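Local coordinates for Lmo0135 protein (Listeria monocytogenes EGD-e, PDB 5ISU) that probably binds peptides outside the cell as the substrate-binding component of an ABC transporter, at residues P142-E145 / N146-T150; A357-L360 / Q361-K365. One frame throughout, in Å; residues are numbered along the deposited sequence.

Contact 1 of 2, residues P142-E145 / N146-T150; sequences PAFE and NTIKT
On the short helix 144-148, F144 and I148 meet one turn apart. F144 holds its CG opposite the backbone N (chi1 -174°), which carries the ring along the helix to I148. There CD1 of the isoleucine approaches the ring obliquely, 3.6 Å from F144 CE2, while I148 CG1 makes an off-centre CH-pi contact 4.3 Å from the centroid of the F144 ring. The backbone bond I148 N to F144 O, 3.0 Å, joins the same two residues. One residue further on, K149 N binds E145 O at 3.1 Å, and the two side chains run alongside each other in the same direction. At 4.6 Å, E145 OE2 and K149 NZ are too far apart for a salt bridge, so any attraction is probably modest; K149 makes a cation-pi contact with F53, and its NZ a weak hydrogen bond to G58 O. The last turn is closed by T150 OG1, which donates to N146 O over 3.1 Å. Y75 and F135 meet the F144 ring edge-to-face, and I148 rests on L66, Y75 and V77: a short helix packed on an antiparallel sheet through F144 and I148, with F144, Y75 and F135 forming an aromatic cluster.

Contact 2 of 2, residues A357-L360 / Q361-K365; sequences ALYL and QQQYK
Over one face of the Y359 ring lies the methylene CG of Q363, 3.3 Å above the plane and displaced toward the rim, in a CH-pi contact 3.6 Å from the ring centroid. The amide of Q363 runs out beyond the ring at its CZ-OH end, its plane 22° from that of the ring. Both torsions matter here: Y359 extends with CG opposite its backbone N (chi1 179°), while the bend of Q363 at chi2 (-55°) brings its CG over the ring. The polar ends are held from outside the helix, Y359 OH by E287 and Q363 NE2 by A282 O, and these bonds help fix both side chains.

The second ring, that of Y364, turns a face to the carbonyl of the residue one turn earlier, with L360 O 3.1 Å from Y364 CG. That oxygen is also the acceptor for Y364 N, at 2.7 Å. The leucine side chain runs alongside the tyrosine, and L360 CB lies 3.9 Å from Y364 CE2. At its far end Y364 OH bonds to L279 O.

On another side of the helix, L358 and Q361 lie next to each other, and the methyl CD2 of L358 is 3.4 Å from Q361 OE1. Q361 NE2 reaches L371 O. Three further backbone bonds, Q361 N to A357 O, Q362 N to L358 O and Q363 N to Y359 O, keep the turns regular.

Helix 351-365 is the crossover of a beta-alpha-beta unit between the parallel strands 341-347 and 370-376. L358 and Q361 touch L373, and L360 and Y364 touch L371, on the second strand, while L283 packs against L360 and Y364 from the loop after helix 273-281.

How the contacts relate
Both contacts illustrate how side chains one turn apart on a helix can join through an aromatic ring, yet they serve different parts of the chain. Contact 1 precedes contact 2 in sequence, and the two lie on opposite sides of the chain's centre, with centres about 41 Å apart and nearest atoms about 30 Å apart, so neither touches the other. Contact 1 has its centre about 15 Å from the chain's centre, against the antiparallel sheet that includes strands 63-68 and 74-79; contact 2 lies further out, its centre about 28 Å away from the chain's centre, beside parallel strands of the mixed sheet. Both fall within the family 5 solute-binding range.

Contact 1 of 2, residues P142-E145 / N146-T150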
loop_
_atom_site.group_PDB
_atom_site.type_symbol
_atom_site.label_atom_id
_atom_site.label_comp_id
_atom_site.label_asym_id
_atom_site.label_seq_id
_atom_site.Cartn_x
_atom_site.Cartn_y
_atom_site.Cartn_z
ATOM N N PRO A 142 -13.505 12.685 9.251
ATOM C CA PRO A 142 -13.793 11.245 9.302
ATOM C C PRO A 142 -12.604 10.320 9.009
ATOM O O PRO A 142 -12.485 9.275 9.643
ATOM C CB PRO A 142 -14.891 11.064 8.241
ATOM C CG PRO A 142 -14.943 12.362 7.495
ATOM C CD PRO A 142 -14.548 13.389 8.488
ATOM N N ALA A 143 -11.714 10.728 8.110
ATOM C CA ALA A 143 -10.515 9.928 7.777
ATOM C C ALA A 143 -9.576 9.753 8.949
ATOM O O ALA A 143 -8.671 8.930 8.885
ATOM C CB ALA A 143 -9.746 10.566 6.625
ATOM N N PHE A 144 -9.756 10.537 10.013
ATOM C CA PHE A 144 -8.857 10.410 11.160
ATOM C C PHE A 144 -9.040 9.063 11.876
ATOM O O PHE A 144 -8.119 8.591 12.528
ATOM C CB PHE A 144 -9.007 11.580 12.109
ATOM C CG PHE A 144 -8.016 11.573 13.216
ATOM C CD1 PHE A 144 -6.676 11.827 12.950
ATOM C CD2 PHE A 144 -8.417 11.359 14.530
ATOM C CE1 PHE A 144 -5.741 11.845 13.969
ATOM C CE2 PHE A 144 -7.488 11.377 15.557
ATOM C CZ PHE A 144 -6.146 11.615 15.278
ATOM N N GLU A 145 -10.216 8.448 11.748
ATOM C CA GLU A 145 -10.418 7.110 12.299
ATOM C C GLU A 145 -9.414 6.132 11.676
ATOM O O GLU A 145 -8.861 5.282 12.372
ATOM C CB GLU A 145 -11.836 6.606 12.049
ATOM C CG GLU A 145 -12.071 5.165 12.528
ATOM C CD GLU A 145 -13.536 4.732 12.514
ATOM O OE1 GLU A 145 -14.404 5.453 11.944
ATOM O OE2 GLU A 145 -13.815 3.655 13.089
ATOM N N ASN A 146 -9.185 6.262 10.370
ATOM C CA ASN A 146 -8.235 5.413 9.661
ATOM C C ASN A 146 -6.796 5.654 10.141
ATOM O O ASN A 146 -6.008 4.701 10.289
ATOM C CB ASN A 146 -8.312 5.670 8.169
ATOM C CG ASN A 146 -7.361 4.795 7.379
ATOM O OD1 ASN A 146 -7.502 3.575 7.343
ATOM N ND2 ASN A 146 -6.391 5.418 6.733
ATOM N N THR A 147 -6.448 6.921 10.358
ATOM C CA THR A 147 -5.126 7.273 10.862
ATOM C C THR A 147 -4.899 6.595 12.233
ATOM O O THR A 147 -3.817 6.093 12.508
ATOM C CB THR A 147 -4.982 8.804 10.990
ATOM O OG1 THR A 147 -5.215 9.411 9.714
ATOM C CG2 THR A 147 -3.621 9.167 11.458
ATOM N N ILE A 148 -5.920 6.575 13.086
ATOM C CA ILE A 148 -5.807 5.893 14.376
ATOM C C ILE A 148 -5.612 4.373 14.185
ATOM O O ILE A 148 -4.878 3.748 14.943
ATOM C CB ILE A 148 -7.038 6.158 15.279
ATOM C CG1 ILE A 148 -7.031 7.605 15.764
ATOM C CG2 ILE A 148 -7.043 5.253 16.508
ATOM C CD1 ILE A 148 -8.269 7.974 16.560
ATOM N N LYS A 149 -6.278 3.801 13.177
ATOM C CA LYS A 149 -6.191 2.358 12.870
ATOM C C LYS A 149 -4.908 1.917 12.154
ATOM O O LYS A 149 -4.745 0.732 11.900
ATOM C CB LYS A 149 -7.360 1.918 11.992
ATOM C CG LYS A 149 -8.739 2.200 12.527
ATOM C CD LYS A 149 -9.089 1.417 13.758
ATOM C CE LYS A 149 -10.577 1.566 14.019
ATOM N NZ LYS A 149 -10.985 0.780 15.206
ATOM N N THR A 150 -4.038 2.860 11.791
ATOM C CA THR A 150 -2.756 2.562 11.125
ATOM C C THR A 150 -1.590 3.162 11.937
ATOM O O THR A 150 -0.536 3.480 11.385
ATOM C CB THR A 150 -2.730 3.114 9.664
ATOM O OG1 THR A 150 -2.972 4.539 9.659
ATOM C CG2 THR A 150 -3.787 2.427 8.790
#

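Contact 2 of 2, residues A357-L360 / Q361-K365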
loop_
_atom_site.group_PDB
_atom_site.type_symbol
_atom_site.label_atom_id
_atom_site.label_comp_id
_atom_site.label_asym_id
_atom_site.label_seq_id
_atom_site.Cartn_x
_atom_site.Cartn_y
_atom_site.Cartn_z
ATOM N N ALA A 357 2.051 -3.436 -22.176
ATOM C CA ALA A 357 2.421 -2.472 -23.214
ATOM C C ALA A 357 2.174 -3.022 -24.613
ATOM O O ALA A 357 1.535 -2.369 -25.429
ATOM C CB ALA A 357 3.876 -2.055 -23.062
ATOM N N LEU A 358 2.646 -4.230 -24.881
ATOM C CA LEU A 358 2.452 -4.836 -26.207
ATOM C C LEU A 358 0.986 -5.025 -26.515
ATOM O O LEU A 358 0.566 -4.856 -27.659
ATOM C CB LEU A 358 3.195 -6.168 -26.329
ATOM C CG LEU A 358 4.716 -6.062 -26.461
ATOM C CD1 LEU A 358 5.388 -7.409 -26.222
ATOM C CD2 LEU A 358 5.094 -5.492 -27.828
ATOM N N TYR A 359 0.203 -5.371 -25.494
ATOM C CA TYR A 359 -1.225 -5.536 -25.690
ATOM C C TYR A 359 -1.854 -4.191 -26.106
ATOM O O TYR A 359 -2.659 -4.139 -27.026
ATOM C CB TYR A 359 -1.886 -6.118 -24.442
ATOM C CG TYR A 359 -3.362 -6.282 -24.615
ATOM C CD1 TYR A 359 -3.902 -7.440 -25.171
ATOM C CD2 TYR A 359 -4.223 -5.273 -24.245
ATOM C CE1 TYR A 359 -5.270 -7.571 -25.341
ATOM C CE2 TYR A 359 -5.584 -5.401 -24.408
ATOM C CZ TYR A 359 -6.096 -6.542 -24.947
ATOM O OH TYR A 359 -7.447 -6.607 -25.100
ATOM N N LEU A 360 -1.478 -3.104 -25.443
ATOM C CA LEU A 360 -1.999 -1.777 -25.815
ATOM C C LEU A 360 -1.586 -1.421 -27.253
ATOM O O LEU A 360 -2.399 -0.961 -28.058
ATOM C CB LEU A 360 -1.502 -0.691 -24.856
ATOM C CG LEU A 360 -1.763 -0.838 -23.356
ATOM C CD1 LEU A 360 -1.261 0.401 -22.619
ATOM C CD2 LEU A 360 -3.224 -1.054 -23.054
ATOM N N GLN A 361 -0.323 -1.664 -27.572
ATOM C CA GLN A 361 0.210 -1.401 -28.920
ATOM C C GLN A 361 -0.596 -2.158 -29.964
ATOM O O GLN A 361 -1.033 -1.587 -30.972
ATOM C CB GLN A 361 1.669 -1.836 -29.008
ATOM C CG GLN A 361 2.351 -1.485 -30.319
ATOM C CD GLN A 361 3.750 -2.045 -30.402
ATOM O OE1 GLN A 361 4.006 -3.185 -30.006
ATOM N NE2 GLN A 361 4.662 -1.261 -30.950
ATOM N N GLN A 362 -0.774 -3.447 -29.703
ATOM C CA GLN A 362 -1.549 -4.344 -30.551
ATOM C C GLN A 362 -2.977 -3.822 -30.719
ATOM O O GLN A 362 -3.463 -3.694 -31.845
ATOM C CB GLN A 362 -1.594 -5.729 -29.893
ATOM C CG GLN A 362 -2.274 -6.839 -30.688
ATOM C CD GLN A 362 -2.665 -8.018 -29.801
ATOM O OE1 GLN A 362 -3.439 -7.868 -28.846
ATOM N NE2 GLN A 362 -2.162 -9.195 -30.126
ATOM N N GLN A 363 -3.634 -3.488 -29.596
ATOM C CA GLN A 363 -5.030 -3.041 -29.629
ATOM C C GLN A 363 -5.205 -1.684 -30.237
ATOM O O GLN A 363 -6.213 -1.435 -30.887
ATOM C CB GLN A 363 -5.682 -3.083 -28.237
ATOM C CG GLN A 363 -5.827 -4.501 -27.679
ATOM C CD GLN A 363 -6.578 -5.446 -28.617
ATOM O OE1 GLN A 363 -6.066 -6.506 -28.980
ATOM N NE2 GLN A 363 -7.763 -5.038 -29.054
ATOM N N TYR A 364 -4.248 -0.792 -30.013
ATOM C CA TYR A 364 -4.338 0.536 -30.607
ATOM C C TYR A 364 -4.071 0.471 -32.108
ATOM O O TYR A 364 -4.714 1.193 -32.870
ATOM C CB TYR A 364 -3.477 1.576 -29.876
ATOM C CG TYR A 364 -3.860 1.778 -28.408
ATOM C CD1 TYR A 364 -5.174 1.579 -27.955
ATOM C CD2 TYR A 364 -2.937 2.262 -27.496
ATOM C CE1 TYR A 364 -5.519 1.780 -26.627
ATOM C CE2 TYR A 364 -3.286 2.483 -26.164
ATOM C CZ TYR A 364 -4.574 2.240 -25.740
ATOM O OH TYR A 364 -4.914 2.460 -24.427
ATOM N N LYS A 365 -3.162 -0.402 -32.540
ATOM C CA LYS A 365 -2.946 -0.585 -33.976
ATOM C C LYS A 365 -4.269 -0.856 -34.683
ATOM O O LYS A 365 -4.563 -0.236 -35.706
ATOM C CB LYS A 365 -1.992 -1.744 -34.291
ATOM C CG LYS A 365 -0.512 -1.400 -34.267
ATOM C CD LYS A 365 0.319 -2.537 -34.861
ATOM C CE LYS A 365 1.801 -2.184 -34.897
ATOM N NZ LYS A 365 2.632 -3.262 -35.506
#